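Long-range contacts in Hen1 (Anabaena variabilis, PDB 3JWH), which probably transfers a methyl group from S-adenosylmethionine to the 2'-hydroxyl of the 3'-terminal nucleotide of RNA: residues R32-G37 with D104-I109; E54-V59 with W83-L88; V59-R64 with L88-L93. All blocks are in the same frame, centred on the assembly; numbering follows the deposited sequence.

Interaction 1 of 3, residues R32-G37 with D104-I109. With SAH (S-adenosyl-L-homocysteine), chain C.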
loop_
_atom_site.group_PDB
_atom_site.type_symbol
_atom_site.label_atom_id
_atom_site.label_comp_id
_atom_site.label_asym_id
_atom_site.label_seq_id
_atom_site.Cartn_x
_atom_site.Cartn_y
_atom_site.Cartn_z
ATOM N N ARG A 32 -7.620 -9.706 6.017
ATOM C CA ARG A 32 -6.271 -10.257 5.937
ATOM C C ARG A 32 -5.460 -9.363 5.024
ATOM O O ARG A 32 -5.661 -9.367 3.820
ATOM C CB ARG A 32 -6.328 -11.667 5.357
ATOM C CG ARG A 32 -7.279 -12.607 6.077
ATOM C CD ARG A 32 -6.583 -13.339 7.201
ATOM N NE ARG A 32 -7.518 -14.034 8.085
ATOM C CZ ARG A 32 -7.145 -14.773 9.123
ATOM N NH1 ARG A 32 -5.858 -14.914 9.412
ATOM N NH2 ARG A 32 -8.059 -15.341 9.893
ATOM N N VAL A 33 -4.515 -8.623 5.586
ATOM C CA VAL A 33 -3.743 -7.699 4.779
ATOM C C VAL A 33 -2.239 -7.868 4.772
ATOM O O VAL A 33 -1.619 -8.127 5.795
ATOM C CB VAL A 33 -4.017 -6.226 5.213
ATOM C CG1 VAL A 33 -3.316 -5.245 4.244
ATOM C CG2 VAL A 33 -5.533 -5.968 5.296
ATOM N N ILE A 34 -1.655 -7.672 3.599
ATOM C CA ILE A 34 -0.229 -7.739 3.472
ATOM C C ILE A 34 0.282 -6.399 2.954
ATOM O O ILE A 34 -0.109 -5.944 1.899
ATOM C CB ILE A 34 0.216 -8.902 2.541
ATOM C CG1 ILE A 34 1.737 -8.914 2.434
ATOM C CG2 ILE A 34 -0.382 -8.747 1.158
ATOM C CD1 ILE A 34 2.309 -10.193 1.769
ATOM N N ASP A 35 1.178 -5.780 3.712
ATOM C CA ASP A 35 1.749 -4.490 3.346
ATOM C C ASP A 35 3.121 -4.633 2.674
ATOM O O ASP A 35 4.122 -4.919 3.339
ATOM C CB ASP A 35 1.849 -3.630 4.597
ATOM C CG ASP A 35 2.222 -2.201 4.292
ATOM O OD1 ASP A 35 1.782 -1.677 3.243
ATOM O OD2 ASP A 35 2.942 -1.595 5.115
ATOM N N LEU A 36 3.159 -4.436 1.365
ATOM C CA LEU A 36 4.396 -4.581 0.598
ATOM C C LEU A 36 5.238 -3.300 0.616
ATOM O O LEU A 36 4.823 -2.268 0.119
ATOM C CB LEU A 36 4.061 -5.006 -0.833
ATOM C CG LEU A 36 3.104 -6.207 -0.931
ATOM C CD1 LEU A 36 2.616 -6.366 -2.355
ATOM C CD2 LEU A 36 3.802 -7.473 -0.446
ATOM N N GLY A 37 6.432 -3.399 1.182
ATOM C CA GLY A 37 7.307 -2.250 1.310
ATOM C C GLY A 37 6.799 -1.542 2.552
ATOM O O GLY A 37 6.582 -0.334 2.560
ATOM N N ASP A 104 -6.605 -10.935 1.577
ATOM C CA ASP A 104 -7.748 -10.211 1.038
ATOM C C ASP A 104 -7.279 -8.980 0.272
ATOM O O ASP A 104 -7.847 -8.625 -0.753
ATOM C CB ASP A 104 -8.673 -9.768 2.161
ATOM C CG ASP A 104 -9.307 -10.925 2.872
ATOM O OD1 ASP A 104 -9.655 -11.905 2.189
ATOM O OD2 ASP A 104 -9.470 -10.854 4.104
ATOM N N ALA A 105 -6.232 -8.341 0.781
ATOM C CA ALA A 105 -5.710 -7.122 0.174
ATOM C C ALA A 105 -4.215 -6.946 0.363
ATOM O O ALA A 105 -3.619 -7.448 1.317
ATOM C CB ALA A 105 -6.439 -5.906 0.763
ATOM N N ALA A 106 -3.622 -6.228 -0.577
ATOM C CA ALA A 106 -2.219 -5.893 -0.541
ATOM C C ALA A 106 -2.183 -4.356 -0.563
ATOM O O ALA A 106 -2.932 -3.725 -1.311
ATOM C CB ALA A 106 -1.532 -6.436 -1.768
ATOM N N THR A 107 -1.351 -3.746 0.268
ATOM C CA THR A 107 -1.247 -2.287 0.240
ATOM C C THR A 107 0.166 -1.956 -0.192
ATOM O O THR A 107 1.116 -2.589 0.244
ATOM C CB THR A 107 -1.522 -1.640 1.621
ATOM O OG1 THR A 107 -0.661 -2.225 2.611
ATOM C CG2 THR A 107 -2.980 -1.820 2.019
ATOM N N VAL A 108 0.302 -0.970 -1.061
ATOM C CA VAL A 108 1.605 -0.552 -1.565
ATOM C C VAL A 108 1.572 0.970 -1.327
ATOM O O VAL A 108 1.140 1.739 -2.192
ATOM C CB VAL A 108 1.721 -0.857 -3.086
ATOM C CG1 VAL A 108 3.146 -0.750 -3.526
ATOM C CG2 VAL A 108 1.133 -2.236 -3.401
ATOM N N ILE A 109 2.030 1.386 -0.154
ATOM C CA ILE A 109 1.995 2.785 0.258
ATOM C C ILE A 109 3.288 3.548 0.080
ATOM O O ILE A 109 4.293 3.255 0.733
ATOM C CB ILE A 109 1.585 2.887 1.726
ATOM C CG1 ILE A 109 0.406 1.956 1.986
ATOM C CG2 ILE A 109 1.181 4.329 2.072
ATOM C CD1 ILE A 109 -0.819 2.224 1.109
HETATM N N SAH C . 5.105 2.329 3.331
HETATM C CA SAH C . 5.935 2.924 4.390
HETATM C CB SAH C . 7.032 3.780 3.754
HETATM C CG SAH C . 7.876 2.940 2.796
HETATM S SD SAH C . 9.183 3.880 1.925
HETATM C C SAH C . 5.069 3.815 5.283
HETATM O O SAH C . 5.030 5.029 4.989
HETATM O OXT SAH C . 4.471 3.263 6.233
HETATM C "C5'" SAH C . 9.584 2.619 0.663
HETATM C "C4'" SAH C . 9.737 1.234 1.293
HETATM O "O4'" SAH C . 9.788 0.253 0.242
HETATM C "C3'" SAH C . 11.059 1.142 2.061
HETATM O "O3'" SAH C . 10.891 0.331 3.226
HETATM C "C2'" SAH C . 11.953 0.435 1.042
HETATM O "O2'" SAH C . 12.989 -0.268 1.734
HETATM C "C1'" SAH C . 10.937 -0.568 0.499
HETATM N N9 SAH C . 11.384 -1.180 -0.771
HETATM C C8 SAH C . 11.890 -0.528 -1.815
HETATM N N7 SAH C . 12.149 -1.389 -2.795
HETATM C C5 SAH C . 11.806 -2.602 -2.375
HETATM C C6 SAH C . 11.847 -3.868 -2.937
HETATM N N6 SAH C . 12.321 -4.043 -4.170
HETATM N N1 SAH C . 11.417 -4.910 -2.222
HETATM C C2 SAH C . 10.957 -4.748 -0.988
HETATM N N3 SAH C . 10.905 -3.559 -0.422
HETATM C C4 SAH C . 11.319 -2.470 -1.081
HETATM O O HOH W 1 3.474 -0.274 1.517
#
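Val33, Ile34 and Asp35 pair in parallel with Ala105, Ala106 and Thr107, their strand axes inclined by 27°, through backbone bonds such as Ile34 N to Ala105 O (3.0 Å) and Thr107 N to Ile34 O. At the N-terminal end Arg32 O takes two donors, Asp104 N and Ala105 N, while Arg32 N hydrogen-bonds to Asp104 OD2 (2.9 Å) on the anti side, tilted out of the carboxylate plane. The Arg32 guanidinium turns away to a salt bridge with Glu54 and a hydrogen bond with Gln55. On one face Thr107 OG1, set between backbone N and carbonyl carbon (chi1 54°), donates to Asp35 OD1 at 2.6 Å from above the carboxylate plane. A water accepts from Ile109 N (2.8 Å) and lies within bonding distance of Asp35 OD1 and Leu36 O where the strands part. On the other face, covered by helix 117-131 through Phe123 and Leu127, Ala106 CB meets Ile34 CG2 at 3.9 Å and Leu36 CD1. Beyond the last pair, Gly37 O and Ile109 O both accept from the amino N of S-adenosyl-L-homocysteine, the latter at 2.9 Å. Neighbouring parallel strands whose C-terminal ends hold the cofactor are the centre of the Rossmann-like methyltransferase fold.

Interaction 2 of 3, residues E54-V59 with W83-L88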
loop_
_atom_site.group_PDB
_atom_site.type_symbol
_atom_site.label_atom_id
_atom_site.label_comp_id
_atom_site.label_asym_id
_atom_site.label_seq_id
_atom_site.Cartn_x
_atom_site.Cartn_y
_atom_site.Cartn_z
ATOM N N GLU A 54 -7.797 -9.386 10.764
ATOM C CA GLU A 54 -7.542 -10.741 11.250
ATOM C C GLU A 54 -6.134 -11.254 10.978
ATOM O O GLU A 54 -5.718 -12.289 11.498
ATOM C CB GLU A 54 -8.583 -11.699 10.663
ATOM C CG GLU A 54 -9.960 -11.581 11.322
ATOM C CD GLU A 54 -10.983 -12.557 10.757
ATOM O OE1 GLU A 54 -10.612 -13.708 10.406
ATOM O OE2 GLU A 54 -12.173 -12.178 10.686
ATOM N N GLN A 55 -5.397 -10.519 10.161
ATOM C CA GLN A 55 -4.029 -10.885 9.859
ATOM C C GLN A 55 -3.321 -9.709 9.224
ATOM O O GLN A 55 -3.828 -9.102 8.285
ATOM C CB GLN A 55 -3.974 -12.092 8.933
ATOM C CG GLN A 55 -2.563 -12.487 8.551
ATOM C CD GLN A 55 -2.524 -13.817 7.807
ATOM O OE1 GLN A 55 -3.523 -14.245 7.231
ATOM N NE2 GLN A 55 -1.368 -14.461 7.810
ATOM N N ILE A 56 -2.162 -9.385 9.780
ATOM C CA ILE A 56 -1.341 -8.285 9.314
ATOM C C ILE A 56 0.058 -8.798 8.958
ATOM O O ILE A 56 0.757 -9.322 9.812
ATOM C CB ILE A 56 -1.171 -7.189 10.417
ATOM C CG1 ILE A 56 -2.510 -6.557 10.785
ATOM C CG2 ILE A 56 -0.226 -6.136 9.955
ATOM C CD1 ILE A 56 -3.352 -7.378 11.686
ATOM N N THR A 57 0.464 -8.664 7.701
ATOM C CA THR A 57 1.801 -9.074 7.318
ATOM C C THR A 57 2.501 -7.922 6.624
ATOM O O THR A 57 1.951 -7.344 5.704
ATOM C CB THR A 57 1.795 -10.270 6.353
ATOM O OG1 THR A 57 1.300 -11.427 7.027
ATOM C CG2 THR A 57 3.204 -10.546 5.861
ATOM N N GLY A 58 3.716 -7.608 7.067
ATOM C CA GLY A 58 4.505 -6.543 6.469
ATOM C C GLY A 58 5.746 -7.107 5.798
ATOM O O GLY A 58 6.450 -7.923 6.379
ATOM N N VAL A 59 6.017 -6.663 4.574
ATOM C CA VAL A 59 7.155 -7.139 3.805
ATOM C C VAL A 59 8.078 -5.991 3.400
ATOM O O VAL A 59 7.604 -4.969 2.933
ATOM C CB VAL A 59 6.673 -7.856 2.493
ATOM C CG1 VAL A 59 7.873 -8.424 1.732
ATOM C CG2 VAL A 59 5.673 -8.957 2.827
ATOM N N TRP A 83 -1.520 -10.635 19.140
ATOM C CA TRP A 83 -0.161 -10.574 18.638
ATOM C C TRP A 83 0.109 -11.601 17.536
ATOM O O TRP A 83 0.909 -11.349 16.634
ATOM C CB TRP A 83 0.846 -10.741 19.782
ATOM C CG TRP A 83 0.927 -9.574 20.746
ATOM C CD1 TRP A 83 0.393 -9.507 22.007
ATOM C CD2 TRP A 83 1.621 -8.332 20.543
ATOM N NE1 TRP A 83 0.718 -8.308 22.604
ATOM C CE2 TRP A 83 1.470 -7.569 21.729
ATOM C CE3 TRP A 83 2.357 -7.794 19.481
ATOM C CZ2 TRP A 83 2.031 -6.295 21.876
ATOM C CZ3 TRP A 83 2.914 -6.530 19.630
ATOM C CH2 TRP A 83 2.748 -5.796 20.820
ATOM N N GLU A 84 -0.565 -12.749 17.598
ATOM C CA GLU A 84 -0.389 -13.809 16.598
ATOM C C GLU A 84 -0.848 -13.429 15.182
ATOM O O GLU A 84 -0.645 -14.183 14.234
ATOM C CB GLU A 84 -1.133 -15.073 17.029
ATOM C CG GLU A 84 -0.460 -15.857 18.145
ATOM C CD GLU A 84 0.962 -16.289 17.794
ATOM O OE1 GLU A 84 1.159 -16.942 16.738
ATOM O OE2 GLU A 84 1.887 -15.981 18.579
ATOM N N ARG A 85 -1.468 -12.265 15.047
ATOM C CA ARG A 85 -1.952 -11.784 13.753
ATOM C C ARG A 85 -0.816 -11.176 12.916
ATOM O O ARG A 85 -0.884 -11.145 11.686
ATOM C CB ARG A 85 -3.055 -10.742 13.978
ATOM C CG ARG A 85 -4.346 -11.326 14.531
ATOM C CD ARG A 85 -5.150 -10.335 15.378
ATOM N NE ARG A 85 -5.571 -9.134 14.657
ATOM C CZ ARG A 85 -5.189 -7.895 14.971
ATOM N NH1 ARG A 85 -4.370 -7.693 15.992
ATOM N NH2 ARG A 85 -5.640 -6.855 14.276
ATOM N N LEU A 86 0.222 -10.712 13.597
ATOM C CA LEU A 86 1.371 -10.072 12.963
ATOM C C LEU A 86 2.458 -10.998 12.422
ATOM O O LEU A 86 2.751 -12.034 12.991
ATOM C CB LEU A 86 2.018 -9.102 13.946
ATOM C CG LEU A 86 3.295 -8.450 13.414
ATOM C CD1 LEU A 86 2.951 -7.496 12.273
ATOM C CD2 LEU A 86 4.002 -7.725 14.542
ATOM N N GLN A 87 3.078 -10.582 11.330
ATOM C CA GLN A 87 4.144 -11.344 10.703
ATOM C C GLN A 87 5.008 -10.357 9.919
ATOM O O GLN A 87 4.491 -9.538 9.163
ATOM C CB GLN A 87 3.545 -12.395 9.764
ATOM C CG GLN A 87 4.437 -13.569 9.437
ATOM C CD GLN A 87 3.869 -14.427 8.312
ATOM O OE1 GLN A 87 2.669 -14.734 8.286
ATOM N NE2 GLN A 87 4.727 -14.828 7.385
ATOM N N LEU A 88 6.319 -10.435 10.120
ATOM C CA LEU A 88 7.297 -9.580 9.447
ATOM C C LEU A 88 8.184 -10.445 8.550
ATOM O O LEU A 88 8.737 -11.444 8.992
ATOM C CB LEU A 88 8.151 -8.859 10.488
ATOM C CG LEU A 88 7.889 -7.367 10.714
ATOM C CD1 LEU A 88 6.415 -7.062 10.715
ATOM C CD2 LEU A 88 8.521 -6.957 12.007
HETATM O O HOH W 2 0.371 -12.331 9.485
#
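Ile56, Thr57 and Gly58 run parallel to Leu86, Gln87 and Leu88, the short strand axes 4.8 Å apart and inclined by 12°. Ile56 N donates to Arg85 O at 2.9 Å and Gly58 N to Gln87 O; between them the bond from Gln87 N to Ile56 O is weak, bent to 125° at the hydrogen. Arg85 precedes the strand, inside the type I turn Trp83-Leu86. Its CG lies against Glu54 O (3.5 Å), and the chain, bent at chi3 (60°), carries the guanidinium past the side chain of Ile56, whose CD1 sits over one face near the rim, 3.5 Å from Arg85 NH2. The guanidinium also gives hydrogen bonds to the backbone oxygens of Leu48, Phe53 and Gln82, so it ties the start of this strand to the end of helix 42-49 and to the loop before strand 55-60. An alanine here would probably leave those carbonyls without their donor and open a gap beside Ile56 CD1. In the Rossmann-like fold this pairing adds 86-90 at one edge of the sheet, beside the other parallel strands. Leu86 CD1 touches Ile56 CG2 at 4.2 Å on the face that helices 42-49 and 63-73 cover. On the opposite face of the sheet, Thr57 and Gln87 lie side by side and point the same way, with Thr57 OG1 3.7 Å from Gln87 CB. A water joins Thr57 OG1, Gln55 NE2 and Arg85 O, to which the water donates at 2.8 Å; the Thr57 hydroxyl is hydrogen-bonded to Tyr103 as well.

Interaction 3 of 3, residues V59-R64 with L88-L93. With SAH (S-adenosyl-L-homocysteine), chain C.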
loop_
_atom_site.group_PDB
_atom_site.type_symbol
_atom_site.label_atom_id
_atom_site.label_comp_id
_atom_site.label_asym_id
_atom_site.label_seq_id
_atom_site.Cartn_x
_atom_site.Cartn_y
_atom_site.Cartn_z
ATOM N N VAL A 59 6.017 -6.663 4.574
ATOM C CA VAL A 59 7.155 -7.139 3.805
ATOM C C VAL A 59 8.078 -5.991 3.400
ATOM O O VAL A 59 7.604 -4.969 2.933
ATOM C CB VAL A 59 6.673 -7.856 2.493
ATOM C CG1 VAL A 59 7.873 -8.424 1.732
ATOM C CG2 VAL A 59 5.673 -8.957 2.827
ATOM N N ASP A 60 9.391 -6.158 3.579
ATOM C CA ASP A 60 10.350 -5.134 3.161
ATOM C C ASP A 60 11.709 -5.758 2.877
ATOM O O ASP A 60 12.085 -6.739 3.508
ATOM C CB ASP A 60 10.516 -4.047 4.227
ATOM C CG ASP A 60 10.895 -2.699 3.616
ATOM O OD1 ASP A 60 12.084 -2.465 3.315
ATOM O OD2 ASP A 60 9.979 -1.881 3.412
ATOM N N VAL A 61 12.457 -5.191 1.934
ATOM C CA VAL A 61 13.771 -5.736 1.629
ATOM C C VAL A 61 14.817 -5.264 2.633
ATOM O O VAL A 61 15.881 -5.884 2.792
ATOM C CB VAL A 61 14.215 -5.385 0.172
ATOM C CG1 VAL A 61 14.558 -3.922 0.039
ATOM C CG2 VAL A 61 15.394 -6.278 -0.241
ATOM N N SER A 62 14.499 -4.181 3.351
ATOM C CA SER A 62 15.438 -3.647 4.330
ATOM C C SER A 62 15.335 -4.242 5.743
ATOM O O SER A 62 14.278 -4.212 6.376
ATOM C CB SER A 62 15.309 -2.127 4.389
ATOM O OG SER A 62 15.880 -1.628 5.576
ATOM N N TYR A 63 16.450 -4.788 6.224
ATOM C CA TYR A 63 16.528 -5.386 7.554
ATOM C C TYR A 63 16.435 -4.287 8.603
ATOM O O TYR A 63 15.791 -4.454 9.634
ATOM C CB TYR A 63 17.858 -6.161 7.728
ATOM C CG TYR A 63 17.924 -7.484 6.974
ATOM C CD1 TYR A 63 17.419 -8.656 7.536
ATOM C CD2 TYR A 63 18.482 -7.560 5.702
ATOM C CE1 TYR A 63 17.468 -9.868 6.856
ATOM C CE2 TYR A 63 18.542 -8.775 5.006
ATOM C CZ TYR A 63 18.031 -9.924 5.595
ATOM O OH TYR A 63 18.084 -11.131 4.924
ATOM N N ARG A 64 17.086 -3.167 8.340
ATOM C CA ARG A 64 17.070 -2.048 9.269
ATOM C C ARG A 64 15.638 -1.593 9.531
ATOM O O ARG A 64 15.220 -1.441 10.677
ATOM C CB ARG A 64 17.882 -0.879 8.709
ATOM C CG ARG A 64 18.099 0.225 9.726
ATOM C CD ARG A 64 19.051 -0.229 10.811
ATOM N NE ARG A 64 18.704 0.299 12.129
ATOM C CZ ARG A 64 17.918 -0.328 12.999
ATOM N NH1 ARG A 64 17.393 -1.510 12.692
ATOM N NH2 ARG A 64 17.681 0.211 14.190
ATOM N N LEU A 88 6.319 -10.435 10.120
ATOM C CA LEU A 88 7.297 -9.580 9.447
ATOM C C LEU A 88 8.184 -10.445 8.550
ATOM O O LEU A 88 8.737 -11.444 8.992
ATOM C CB LEU A 88 8.151 -8.859 10.488
ATOM C CG LEU A 88 7.889 -7.367 10.714
ATOM C CD1 LEU A 88 6.415 -7.062 10.715
ATOM C CD2 LEU A 88 8.521 -6.957 12.007
ATOM N N ILE A 89 8.321 -10.049 7.294
ATOM C CA ILE A 89 9.104 -10.815 6.336
ATOM C C ILE A 89 10.100 -9.966 5.543
ATOM O O ILE A 89 9.735 -8.919 4.994
ATOM C CB ILE A 89 8.176 -11.489 5.310
ATOM C CG1 ILE A 89 7.284 -12.519 5.992
ATOM C CG2 ILE A 89 9.000 -12.117 4.204
ATOM C CD1 ILE A 89 6.162 -13.007 5.095
ATOM N N GLN A 90 11.357 -10.413 5.483
ATOM C CA GLN A 90 12.346 -9.703 4.695
ATOM C C GLN A 90 12.271 -10.325 3.305
ATOM O O GLN A 90 12.200 -11.554 3.165
ATOM C CB GLN A 90 13.767 -9.854 5.262
ATOM C CG GLN A 90 14.815 -8.963 4.564
ATOM C CD GLN A 90 15.235 -9.462 3.178
ATOM O OE1 GLN A 90 15.690 -8.678 2.334
ATOM N NE2 GLN A 90 15.102 -10.766 2.946
ATOM N N GLY A 91 12.254 -9.476 2.287
ATOM C CA GLY A 91 12.192 -9.967 0.923
ATOM C C GLY A 91 11.986 -8.844 -0.074
ATOM O O GLY A 91 11.449 -7.797 0.275
ATOM N N ALA A 92 12.428 -9.057 -1.305
ATOM C CA ALA A 92 12.271 -8.081 -2.372
ATOM C C ALA A 92 10.865 -8.218 -2.954
ATOM O O ALA A 92 10.303 -9.310 -2.988
ATOM C CB ALA A 92 13.305 -8.323 -3.439
ATOM N N LEU A 93 10.306 -7.114 -3.432
ATOM C CA LEU A 93 8.944 -7.118 -3.969
ATOM C C LEU A 93 8.861 -7.643 -5.383
ATOM O O LEU A 93 7.778 -7.939 -5.886
ATOM C CB LEU A 93 8.363 -5.703 -3.931
ATOM C CG LEU A 93 8.258 -5.052 -2.548
ATOM C CD1 LEU A 93 7.803 -3.603 -2.684
ATOM C CD2 LEU A 93 7.299 -5.844 -1.689
HETATM N N SAH C . 5.105 2.329 3.331
HETATM C CA SAH C . 5.935 2.924 4.390
HETATM C CB SAH C . 7.032 3.780 3.754
HETATM C CG SAH C . 7.876 2.940 2.796
HETATM S SD SAH C . 9.183 3.880 1.925
HETATM C C SAH C . 5.069 3.815 5.283
HETATM O O SAH C . 5.030 5.029 4.989
HETATM O OXT SAH C . 4.471 3.263 6.233
HETATM C "C5'" SAH C . 9.584 2.619 0.663
HETATM C "C4'" SAH C . 9.737 1.234 1.293
HETATM O "O4'" SAH C . 9.788 0.253 0.242
HETATM C "C3'" SAH C . 11.059 1.142 2.061
HETATM O "O3'" SAH C . 10.891 0.331 3.226
HETATM C "C2'" SAH C . 11.953 0.435 1.042
HETATM O "O2'" SAH C . 12.989 -0.268 1.734
HETATM C "C1'" SAH C . 10.937 -0.568 0.499
HETATM N N9 SAH C . 11.384 -1.180 -0.771
HETATM C C8 SAH C . 11.890 -0.528 -1.815
HETATM N N7 SAH C . 12.149 -1.389 -2.795
HETATM C C5 SAH C . 11.806 -2.602 -2.375
HETATM C C6 SAH C . 11.847 -3.868 -2.937
HETATM N N6 SAH C . 12.321 -4.043 -4.170
HETATM N N1 SAH C . 11.417 -4.910 -2.222
HETATM C C2 SAH C . 10.957 -4.748 -0.988
HETATM N N3 SAH C . 10.905 -3.559 -0.422
HETATM C C4 SAH C . 11.319 -2.470 -1.081
#
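Tyr63 lays one face of its ring against the aliphatic part of Gln90: Gln90 CG stands 3.6 Å from the ring centroid, 15° off the normal, a CH-pi contact. Gln90 CG is anti to its backbone N (chi1 -172°) and the chain then bends at chi2, which stacks the amide almost parallel to the ring, the two planes 4° apart. Next to this pair the parallel strands end with Asp60 N bonded to Ile89 O (3.1 Å) and Gly91 N to Asp60 O, the N-H of Gly91 coming from above the carbonyl plane. Val59 points to the opposite face from Asp60, its CG1 4.3 Å from Leu93 CD2. Asp60 is the acidic residue at the tip of the second strand that, as in other Rossmann-like methyltransferases, grips the ribose of the cofactor. Its CG is anti to the backbone N, and O2' of S-adenosyl-L-homocysteine donates to Asp60 OD1 at 2.9 Å; O3' lies against Asp60 OD2 at a modelled separation too short to be relied on. Ser62 N donates to the anti lone pair of Asp60 OD1 at 3.0 Å, closing an Asx turn, and Gly39 N donates to OD2; both are likely to steady the carboxylate. Val61 CG1, 3.7 Å from the adenine N3, and the Leu93 side chain sandwich the adenine from opposite faces; Leu93 N separately donates to its N1 at 2.7 Å. Val61 CG2 meets Ala92 CB where the two loops run together. Ser62, the N-cap of helix 63-73, turns its OG to Ser65 N.

From the N terminus the chain passes helix 13-27, lays down strand 32-36 and returns through helix 42-49 to strand 55-60. Helix 63-73 then leads on to strand 86-90, whose pairing with 55-60 closes the loops of interactions 2 and 3; these share Val59 and Leu88, and their segments alternate along the chain. Strand 105-109, on the other side of 32-36, closes the wider loop of interaction 1, with both others nested inside it. Strand 32-36 also pairs with 55-60, so the three contacts join four neighbouring strands of one sheet. Interactions 1 and 3 both hold S-adenosyl-L-homocysteine at the C-terminal ends of these strands, while interaction 2 lies nearer their N-terminal ends.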